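Local coordinates for protein ADP-ribosylating toxin CARDS (Mycoplasma pneumoniae, PDB 4TLV) that transfers ADP-ribose from NAD(+) to multiple target proteins in vitro and causes vacuolization and cytopathic damage in mammalian cells, acting as a major virulence factor, at residues 64-69 and 250-255; 347-352 and 402-407; 393-398 and 412-417. One frame throughout, in Å; residues are numbered along the deposited sequence.

Interaction 1: 64-69 and 250-255. With SO4 (sulfate ion), chain H.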
loop_
_atom_site.group_PDB
_atom_site.type_symbol
_atom_site.label_atom_id
_atom_site.label_comp_id
_atom_site.label_asym_id
_atom_site.label_seq_id
_atom_site.Cartn_x
_atom_site.Cartn_y
_atom_site.Cartn_z
ATOM N N GLY A 64 1.216 -8.798 14.812
ATOM C CA GLY A 64 0.141 -9.777 14.783
ATOM C C GLY A 64 0.509 -11.151 14.226
ATOM O O GLY A 64 -0.384 -11.916 13.841
ATOM N N SER A 65 1.806 -11.470 14.147
ATOM C CA SER A 65 2.239 -12.791 13.675
ATOM C C SER A 65 1.595 -13.898 14.506
ATOM O O SER A 65 1.468 -13.761 15.722
ATOM C CB SER A 65 3.752 -12.946 13.810
ATOM O OG SER A 65 4.435 -12.093 12.914
ATOM N N TRP A 66 1.235 -14.999 13.856
ATOM C CA TRP A 66 0.490 -16.058 14.519
ATOM C C TRP A 66 1.415 -16.972 15.325
ATOM O O TRP A 66 2.583 -17.135 14.993
ATOM C CB TRP A 66 -0.283 -16.885 13.495
ATOM C CG TRP A 66 -1.335 -16.125 12.729
ATOM C CD1 TRP A 66 -1.654 -14.789 12.828
ATOM C CD2 TRP A 66 -2.208 -16.677 11.748
ATOM N NE1 TRP A 66 -2.685 -14.495 11.961
ATOM C CE2 TRP A 66 -3.035 -15.631 11.287
ATOM C CE3 TRP A 66 -2.367 -17.962 11.207
ATOM C CZ2 TRP A 66 -4.011 -15.835 10.306
ATOM C CZ3 TRP A 66 -3.335 -18.160 10.238
ATOM C CH2 TRP A 66 -4.143 -17.097 9.798
ATOM N N LEU A 67 0.887 -17.567 16.389
ATOM C CA LEU A 67 1.728 -18.352 17.294
ATOM C C LEU A 67 1.691 -19.827 16.957
ATOM O O LEU A 67 0.725 -20.306 16.387
ATOM C CB LEU A 67 1.266 -18.190 18.748
ATOM C CG LEU A 67 1.127 -16.783 19.316
ATOM C CD1 LEU A 67 0.885 -16.873 20.814
ATOM C CD2 LEU A 67 2.360 -15.959 19.039
ATOM N N ARG A 68 2.736 -20.549 17.347
ATOM C CA ARG A 68 2.695 -22.010 17.360
ATOM C C ARG A 68 1.721 -22.478 18.441
ATOM O O ARG A 68 1.377 -21.716 19.344
ATOM C CB ARG A 68 4.081 -22.585 17.649
ATOM C CG ARG A 68 5.116 -22.287 16.585
ATOM C CD ARG A 68 6.472 -22.870 16.970
ATOM N NE ARG A 68 7.462 -22.691 15.908
ATOM C CZ ARG A 68 7.580 -23.488 14.848
ATOM N NH1 ARG A 68 6.767 -24.528 14.705
ATOM N NH2 ARG A 68 8.512 -23.245 13.928
ATOM N N GLU A 69 1.302 -23.736 18.347
ATOM C CA GLU A 69 0.369 -24.346 19.297
ATOM C C GLU A 69 1.017 -24.742 20.624
ATOM O O GLU A 69 1.247 -25.924 20.873
ATOM C CB GLU A 69 -0.280 -25.586 18.665
ATOM C CG GLU A 69 -1.063 -25.289 17.407
ATOM C CD GLU A 69 -1.823 -26.493 16.873
ATOM O OE1 GLU A 69 -1.232 -27.590 16.737
ATOM O OE2 GLU A 69 -3.025 -26.332 16.576
ATOM N N ILE A 250 9.762 -10.803 16.358
ATOM C CA ILE A 250 8.364 -11.197 16.356
ATOM C C ILE A 250 7.931 -11.617 14.946
ATOM O O ILE A 250 7.657 -10.776 14.091
ATOM C CB ILE A 250 7.492 -10.078 16.927
ATOM C CG1 ILE A 250 7.870 -9.853 18.400
ATOM C CG2 ILE A 250 6.002 -10.433 16.800
ATOM C CD1 ILE A 250 7.141 -8.726 19.042
ATOM N N ALA A 251 7.881 -12.929 14.722
ATOM C CA ALA A 251 7.625 -13.503 13.401
ATOM C C ALA A 251 7.492 -15.014 13.564
ATOM O O ALA A 251 7.959 -15.560 14.572
ATOM C CB ALA A 251 8.775 -13.184 12.459
ATOM N N GLU A 252 6.869 -15.682 12.590
ATOM C CA GLU A 252 6.802 -17.144 12.614
ATOM C C GLU A 252 8.200 -17.704 12.426
ATOM O O GLU A 252 8.551 -18.739 13.011
ATOM C CB GLU A 252 5.877 -17.695 11.521
ATOM C CG GLU A 252 4.415 -17.252 11.627
ATOM C CD GLU A 252 3.475 -18.141 10.796
ATOM O OE1 GLU A 252 3.941 -19.155 10.214
ATOM O OE2 GLU A 252 2.267 -17.838 10.744
ATOM N N LYS A 253 9.007 -17.007 11.626
ATOM C CA LYS A 253 10.292 -17.542 11.213
ATOM C C LYS A 253 11.059 -16.502 10.417
ATOM O O LYS A 253 10.456 -15.598 9.848
ATOM C CB LYS A 253 10.018 -18.764 10.334
ATOM C CG LYS A 253 11.218 -19.483 9.792
ATOM C CD LYS A 253 10.751 -20.458 8.706
ATOM C CE LYS A 253 11.923 -21.134 8.028
ATOM N NZ LYS A 253 11.519 -21.714 6.715
ATOM N N ILE A 254 12.384 -16.621 10.379
ATOM C CA ILE A 254 13.209 -15.773 9.515
ATOM C C ILE A 254 13.865 -16.638 8.444
ATOM O O ILE A 254 14.416 -17.694 8.737
ATOM C CB ILE A 254 14.272 -14.941 10.295
ATOM C CG1 ILE A 254 13.641 -13.705 10.943
ATOM C CG2 ILE A 254 15.344 -14.412 9.344
ATOM C CD1 ILE A 254 12.729 -13.979 12.079
ATOM N N ASP A 255 13.744 -16.218 7.193
ATOM C CA ASP A 255 14.368 -16.922 6.080
ATOM C C ASP A 255 15.431 -16.063 5.423
ATOM O O ASP A 255 15.280 -14.848 5.334
ATOM C CB ASP A 255 13.327 -17.286 5.035
ATOM C CG ASP A 255 12.349 -18.330 5.533
ATOM O OD1 ASP A 255 12.740 -19.510 5.620
ATOM O OD2 ASP A 255 11.201 -17.964 5.855
HETATM S S SO4 H . 8.911 -23.927 6.576
HETATM O O1 SO4 H . 9.432 -23.034 7.603
HETATM O O2 SO4 H . 9.229 -23.387 5.255
HETATM O O3 SO4 H . 7.467 -24.069 6.755
HETATM O O4 SO4 H . 9.544 -25.238 6.712
#

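Interaction 2: 347-352 and 402-407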
loop_
_atom_site.group_PDB
_atom_site.type_symbol
_atom_site.label_atom_id
_atom_site.label_comp_id
_atom_site.label_asym_id
_atom_site.label_seq_id
_atom_site.Cartn_x
_atom_site.Cartn_y
_atom_site.Cartn_z
ATOM N N GLN A 347 -23.016 9.510 5.430
ATOM C CA GLN A 347 -23.437 8.216 4.924
ATOM C C GLN A 347 -22.704 7.886 3.625
ATOM O O GLN A 347 -23.071 8.358 2.549
ATOM C CB GLN A 347 -24.958 8.174 4.731
ATOM C CG GLN A 347 -25.512 6.796 4.405
ATOM C CD GLN A 347 -27.035 6.759 4.393
ATOM O OE1 GLN A 347 -27.693 7.643 4.940
ATOM N NE2 GLN A 347 -27.599 5.729 3.772
ATOM N N LEU A 348 -21.644 7.093 3.739
ATOM C CA LEU A 348 -20.942 6.594 2.571
ATOM C C LEU A 348 -21.630 5.323 2.152
ATOM O O LEU A 348 -22.237 4.650 2.978
ATOM C CB LEU A 348 -19.487 6.289 2.918
ATOM C CG LEU A 348 -18.674 7.455 3.459
ATOM C CD1 LEU A 348 -17.333 6.948 3.992
ATOM C CD2 LEU A 348 -18.472 8.488 2.378
ATOM N N LYS A 349 -21.542 4.985 0.872
ATOM C CA LYS A 349 -22.107 3.736 0.387
ATOM C C LYS A 349 -21.003 2.829 -0.159
ATOM O O LYS A 349 -20.125 3.277 -0.890
ATOM C CB LYS A 349 -23.133 4.012 -0.707
ATOM C CG LYS A 349 -23.448 2.817 -1.575
ATOM C CD LYS A 349 -24.696 2.103 -1.108
ATOM C CE LYS A 349 -25.754 2.102 -2.199
ATOM N NZ LYS A 349 -25.417 1.192 -3.334
ATOM N N VAL A 350 -21.050 1.555 0.202
ATOM C CA VAL A 350 -20.014 0.628 -0.240
ATOM C C VAL A 350 -20.342 0.018 -1.610
ATOM O O VAL A 350 -21.476 -0.378 -1.869
ATOM C CB VAL A 350 -19.788 -0.473 0.797
ATOM C CG1 VAL A 350 -18.620 -1.359 0.392
ATOM C CG2 VAL A 350 -19.543 0.151 2.167
ATOM N N HIS A 351 -19.327 -0.071 -2.470
ATOM C CA HIS A 351 -19.488 -0.519 -3.851
ATOM C C HIS A 351 -18.116 -1.055 -4.262
ATOM O O HIS A 351 -17.115 -0.695 -3.658
ATOM C CB HIS A 351 -19.850 0.699 -4.711
ATOM C CG HIS A 351 -20.474 0.370 -6.030
ATOM N ND1 HIS A 351 -21.655 -0.214 -6.337
ATOM C CD2 HIS A 351 -19.882 0.691 -7.235
ATOM C CE1 HIS A 351 -21.741 -0.265 -7.711
ATOM N NE2 HIS A 351 -20.661 0.296 -8.228
ATOM N N LEU A 352 -18.046 -1.886 -5.294
ATOM C CA LEU A 352 -16.745 -2.408 -5.709
ATOM C C LEU A 352 -16.019 -1.412 -6.600
ATOM O O LEU A 352 -16.652 -0.631 -7.312
ATOM C CB LEU A 352 -16.898 -3.740 -6.455
ATOM C CG LEU A 352 -17.445 -4.941 -5.680
ATOM C CD1 LEU A 352 -17.484 -6.163 -6.607
ATOM C CD2 LEU A 352 -16.587 -5.222 -4.451
ATOM N N ASP A 402 -28.388 -2.711 1.044
ATOM C CA ASP A 402 -27.206 -1.910 0.807
ATOM C C ASP A 402 -26.360 -1.764 2.066
ATOM O O ASP A 402 -26.865 -1.857 3.191
ATOM C CB ASP A 402 -27.597 -0.532 0.275
ATOM C CG ASP A 402 -28.028 -0.573 -1.185
ATOM O OD1 ASP A 402 -27.965 -1.657 -1.806
ATOM O OD2 ASP A 402 -28.418 0.487 -1.710
ATOM N N LEU A 403 -25.069 -1.533 1.858
ATOM C CA LEU A 403 -24.109 -1.412 2.948
ATOM C C LEU A 403 -23.555 0.006 2.999
ATOM O O LEU A 403 -23.105 0.533 1.984
ATOM C CB LEU A 403 -22.962 -2.420 2.763
ATOM C CG LEU A 403 -21.849 -2.382 3.807
ATOM C CD1 LEU A 403 -22.392 -2.770 5.187
ATOM C CD2 LEU A 403 -20.681 -3.302 3.382
ATOM N N TYR A 404 -23.586 0.617 4.183
ATOM C CA TYR A 404 -23.128 1.999 4.344
ATOM C C TYR A 404 -22.007 2.119 5.366
ATOM O O TYR A 404 -21.761 1.204 6.142
ATOM C CB TYR A 404 -24.280 2.906 4.786
ATOM C CG TYR A 404 -25.531 2.773 3.940
ATOM C CD1 TYR A 404 -25.612 3.359 2.681
ATOM C CD2 TYR A 404 -26.628 2.058 4.402
ATOM C CE1 TYR A 404 -26.757 3.234 1.904
ATOM C CE2 TYR A 404 -27.780 1.925 3.637
ATOM C CZ TYR A 404 -27.838 2.519 2.393
ATOM O OH TYR A 404 -28.977 2.382 1.636
ATOM N N VAL A 405 -21.330 3.264 5.355
ATOM C CA VAL A 405 -20.392 3.616 6.401
ATOM C C VAL A 405 -20.876 4.931 7.002
ATOM O O VAL A 405 -21.139 5.885 6.263
ATOM C CB VAL A 405 -18.984 3.846 5.845
ATOM C CG1 VAL A 405 -18.024 4.195 6.978
ATOM C CG2 VAL A 405 -18.514 2.628 5.054
ATOM N N CYS A 406 -20.981 4.976 8.328
ATOM C CA CYS A 406 -21.415 6.175 9.047
ATOM C C CYS A 406 -20.545 6.426 10.261
ATOM O O CYS A 406 -20.073 5.484 10.892
ATOM C CB CYS A 406 -22.848 6.016 9.570
ATOM S SG CYS A 406 -24.077 5.539 8.364
ATOM N N PRO A 407 -20.364 7.706 10.617
ATOM C CA PRO A 407 -19.832 8.036 11.945
ATOM C C PRO A 407 -20.684 7.344 13.010
ATOM O O PRO A 407 -21.891 7.169 12.811
ATOM C CB PRO A 407 -20.010 9.555 12.029
ATOM C CG PRO A 407 -20.073 10.020 10.604
ATOM C CD PRO A 407 -20.724 8.901 9.832
HETATM O O HOH W 1 -23.987 -1.279 -0.765
#

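Interaction 3: 393-398 and 412-417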
loop_
_atom_site.group_PDB
_atom_site.type_symbol
_atom_site.label_atom_id
_atom_site.label_comp_id
_atom_site.label_asym_id
_atom_site.label_seq_id
_atom_site.Cartn_x
_atom_site.Cartn_y
_atom_site.Cartn_z
ATOM N N ASN A 393 -29.713 -0.222 6.730
ATOM C CA ASN A 393 -30.998 0.386 7.034
ATOM C C ASN A 393 -31.988 -0.684 7.465
ATOM O O ASN A 393 -32.451 -1.479 6.644
ATOM C CB ASN A 393 -31.522 1.135 5.811
ATOM C CG ASN A 393 -32.795 1.900 6.106
ATOM O OD1 ASN A 393 -33.662 1.425 6.845
ATOM N ND2 ASN A 393 -32.915 3.091 5.531
ATOM N N THR A 394 -32.292 -0.709 8.761
ATOM C CA THR A 394 -33.135 -1.748 9.354
ATOM C C THR A 394 -34.531 -1.801 8.744
ATOM O O THR A 394 -35.213 -2.824 8.820
ATOM C CB THR A 394 -33.281 -1.554 10.870
ATOM O OG1 THR A 394 -33.797 -0.241 11.131
ATOM C CG2 THR A 394 -31.930 -1.719 11.565
ATOM N N LYS A 395 -34.951 -0.701 8.125
ATOM C CA LYS A 395 -36.269 -0.650 7.509
ATOM C C LYS A 395 -36.270 -1.063 6.034
ATOM O O LYS A 395 -37.331 -1.313 5.465
ATOM C CB LYS A 395 -36.891 0.734 7.685
ATOM C CG LYS A 395 -37.390 1.007 9.100
ATOM C CD LYS A 395 -37.995 2.398 9.214
ATOM C CE LYS A 395 -38.833 2.544 10.480
ATOM N NZ LYS A 395 -38.065 2.160 11.697
ATOM N N SER A 396 -35.093 -1.148 5.416
ATOM C CA SER A 396 -35.029 -1.535 4.009
ATOM C C SER A 396 -35.628 -2.923 3.811
ATOM O O SER A 396 -35.485 -3.800 4.668
ATOM C CB SER A 396 -33.590 -1.498 3.475
ATOM O OG SER A 396 -32.785 -2.506 4.069
ATOM N N GLY A 397 -36.305 -3.120 2.687
ATOM C CA GLY A 397 -36.904 -4.407 2.388
ATOM C C GLY A 397 -36.213 -5.104 1.232
ATOM O O GLY A 397 -35.199 -4.632 0.722
ATOM N N GLY A 398 -36.760 -6.238 0.816
ATOM C CA GLY A 398 -36.200 -6.973 -0.301
ATOM C C GLY A 398 -35.206 -8.026 0.140
ATOM O O GLY A 398 -34.985 -8.222 1.338
ATOM N N PRO A 412 -27.828 8.170 10.962
ATOM C CA PRO A 412 -29.167 8.383 10.404
ATOM C C PRO A 412 -30.219 7.463 11.028
ATOM O O PRO A 412 -29.900 6.401 11.568
ATOM C CB PRO A 412 -28.972 8.096 8.913
ATOM C CG PRO A 412 -27.538 8.448 8.662
ATOM C CD PRO A 412 -26.799 8.054 9.912
ATOM N N SER A 413 -31.475 7.888 10.939
ATOM C CA SER A 413 -32.572 7.319 11.724
ATOM C C SER A 413 -32.636 5.789 11.777
ATOM O O SER A 413 -32.464 5.180 12.834
ATOM C CB SER A 413 -33.919 7.868 11.223
ATOM O OG SER A 413 -33.952 9.288 11.262
ATOM N N ASP A 414 -32.902 5.178 10.634
ATOM C CA ASP A 414 -33.219 3.760 10.595
ATOM C C ASP A 414 -31.978 2.871 10.491
ATOM O O ASP A 414 -32.097 1.665 10.277
ATOM C CB ASP A 414 -34.155 3.473 9.415
ATOM C CG ASP A 414 -35.393 4.363 9.413
ATOM O OD1 ASP A 414 -36.080 4.437 10.454
ATOM O OD2 ASP A 414 -35.685 4.978 8.363
ATOM N N LEU A 415 -30.794 3.457 10.632
ATOM C CA LEU A 415 -29.563 2.694 10.430
ATOM C C LEU A 415 -29.058 2.080 11.732
ATOM O O LEU A 415 -29.191 2.672 12.804
ATOM C CB LEU A 415 -28.467 3.573 9.820
ATOM C CG LEU A 415 -28.701 4.201 8.439
ATOM C CD1 LEU A 415 -27.428 4.853 7.911
ATOM C CD2 LEU A 415 -29.195 3.181 7.455
ATOM N N GLU A 416 -28.473 0.892 11.643
ATOM C CA GLU A 416 -27.831 0.306 12.808
ATOM C C GLU A 416 -26.502 -0.312 12.411
ATOM O O GLU A 416 -26.347 -0.790 11.288
ATOM C CB GLU A 416 -28.715 -0.751 13.456
ATOM C CG GLU A 416 -28.627 -2.100 12.789
ATOM C CD GLU A 416 -29.278 -3.187 13.606
ATOM O OE1 GLU A 416 -29.528 -2.959 14.810
ATOM O OE2 GLU A 416 -29.535 -4.269 13.045
ATOM N N GLU A 417 -25.559 -0.317 13.343
ATOM C CA GLU A 417 -24.224 -0.813 13.052
ATOM C C GLU A 417 -24.185 -2.331 12.904
ATOM O O GLU A 417 -24.898 -3.061 13.586
ATOM C CB GLU A 417 -23.204 -0.344 14.099
ATOM C CG GLU A 417 -21.755 -0.724 13.722
ATOM C CD GLU A 417 -20.733 -0.477 14.828
ATOM O OE1 GLU A 417 -21.094 0.094 15.886
ATOM O OE2 GLU A 417 -19.554 -0.855 14.625
#

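Interaction 1: 64-69 and 250-255
S65 of the mono-ADP-ribosyltransferase domain packs against A251, just past the C232–C249 disulfide, where the chain nears strand 253-258 in what is probably part of the NAD(+)-binding pocket. The tight part is small. S65 OG lies 3.5 Å from A251 CA; with chi1 at -68° it stands beside its own backbone N. Its hydrogen bond runs back to F62 O, and toward A251 it makes only van der Waals contact. Alongside, E252 reaches back with an extended chain: its CG is 3.8 Å from W66 O, and its OE2 is 3.9 Å from W66 CB. S221 joins the two segments indirectly, since its OG is hydrogen-bonded both to E252 OE2 and to W66 N, while R168 NH1 bonds W66 O and R168 NE makes a long, weak ion pair with E252 OE1. On the solvent side the contact opens out. The exposed side chain of K253 runs out from 64-69 to a sulfate, probably from the crystallisation liquor, that S267 OG also binds. There K253 NZ donates to sulfate O1 at 2.6 Å and, in a salt bridge, to the syn lone pair of D255 OD1 at 2.7 Å.

Interaction 2: 347-352 and 402-407
Q347 points its amide nitrogen at the face of the Y404 ring where two antiparallel strands of the D2 beta-trefoil meet. From a CB that points away from 402-407, the Q347 chain runs back extended: CG lies 3.8 Å from Y404 CD1, CD follows at 4.1 Å from the same atom, and NE2 ends 3.2 Å above the ring plane, over its centre. Amide and ring planes are 85° apart, so the amide stands nearly upright on the ring, nitrogen first, while OE1 lies near P412. At the ring's edge, in its plane, is L348 O. Two backbone bonds join the L348–V405 pair, and V350 N adds a nearly straight one to L403 O (2.9 Å, 175°). A water accepts from L403 N and donates to V350 O. K349, bent at three torsions, passes the Y404 ring and brings NZ to within 3.5 Å of D402 OD2 in a salt bridge. On the face of L348 and V405 their CB atoms meet, and V350 CG2 touches both L403 CG (3.8 Å) and V405 CG2 (3.9 Å). Strand 401-407 also bonds strand 388-393, through Y404 with F391, strand 348-354 pairs with 335-340, and V350 and L403 pack on strand 298-303.

Interaction 3: 393-398 and 412-417
N393 faces L415 as an antiparallel non-hydrogen-bonded pair at the surface of the D2 beta-trefoil, where strand 388-393 ends in a type I turn and strand 415-421 begins after another. Three pairs of side chains cross at about a right angle: N393 with L415, K395 with D414 and T394 with E416. In the first, L415 CD2 comes to 3.5 Å from N393 CB. N393 also runs side by side with D414, pointing the same way, its amide plane turned 35° from the carboxylate; its OD1 touches D414 CB at 3.3 Å. The first torsion of N393 sets CG anti to the backbone N (chi1 -175°), beside its own carbonyl carbon and near D414 CB. N393 OD1 accepts from K395 N at 2.8 Å, forming an Asx turn. The type I turn from N393 to S396 is closed by S396 N and S396 OG, both bonded to N393 O, and that hydroxyl is also hydrogen-bonded to H401 ND1. K395 meets the carboxylate with its aliphatic part first: CD lies 3.1 Å from D414 OD1, and NZ completes a salt bridge to the same oxygen through a weak, longer hydrogen bond. T394 rests CG2 on E416 CG at 3.5 Å. The polar end of E416 looks elsewhere, its OE2 being bonded to T284 OG1 and W392 NE1 and its OE1 to K283 N. One carbonyl takes two bonds: T394 N, at 2.8 Å, and T394 OG1, at 2.7 Å, donate to D414 O from opposite faces of its plane.

How the interactions relate
Interaction 1 stands apart, its centre about 35 Å from that of interaction 2 and about 42 Å from that of interaction 3. It is a buried contact between the transferase domain and the later 250-255, made by packing, with outside residues linking the two sides. The other two share the D2 trefoil and one sheet and touch each other: C406 SG lies 3.5 Å from L415 CD1, and Q347 packs on L415. Interaction 2 is partly buried and combines strand pairing with valine and leucine packing. Interaction 3, at the surface, adds polar bonds from its turns to a smaller apolar contact. Each of these two includes a lysine–aspartate salt bridge.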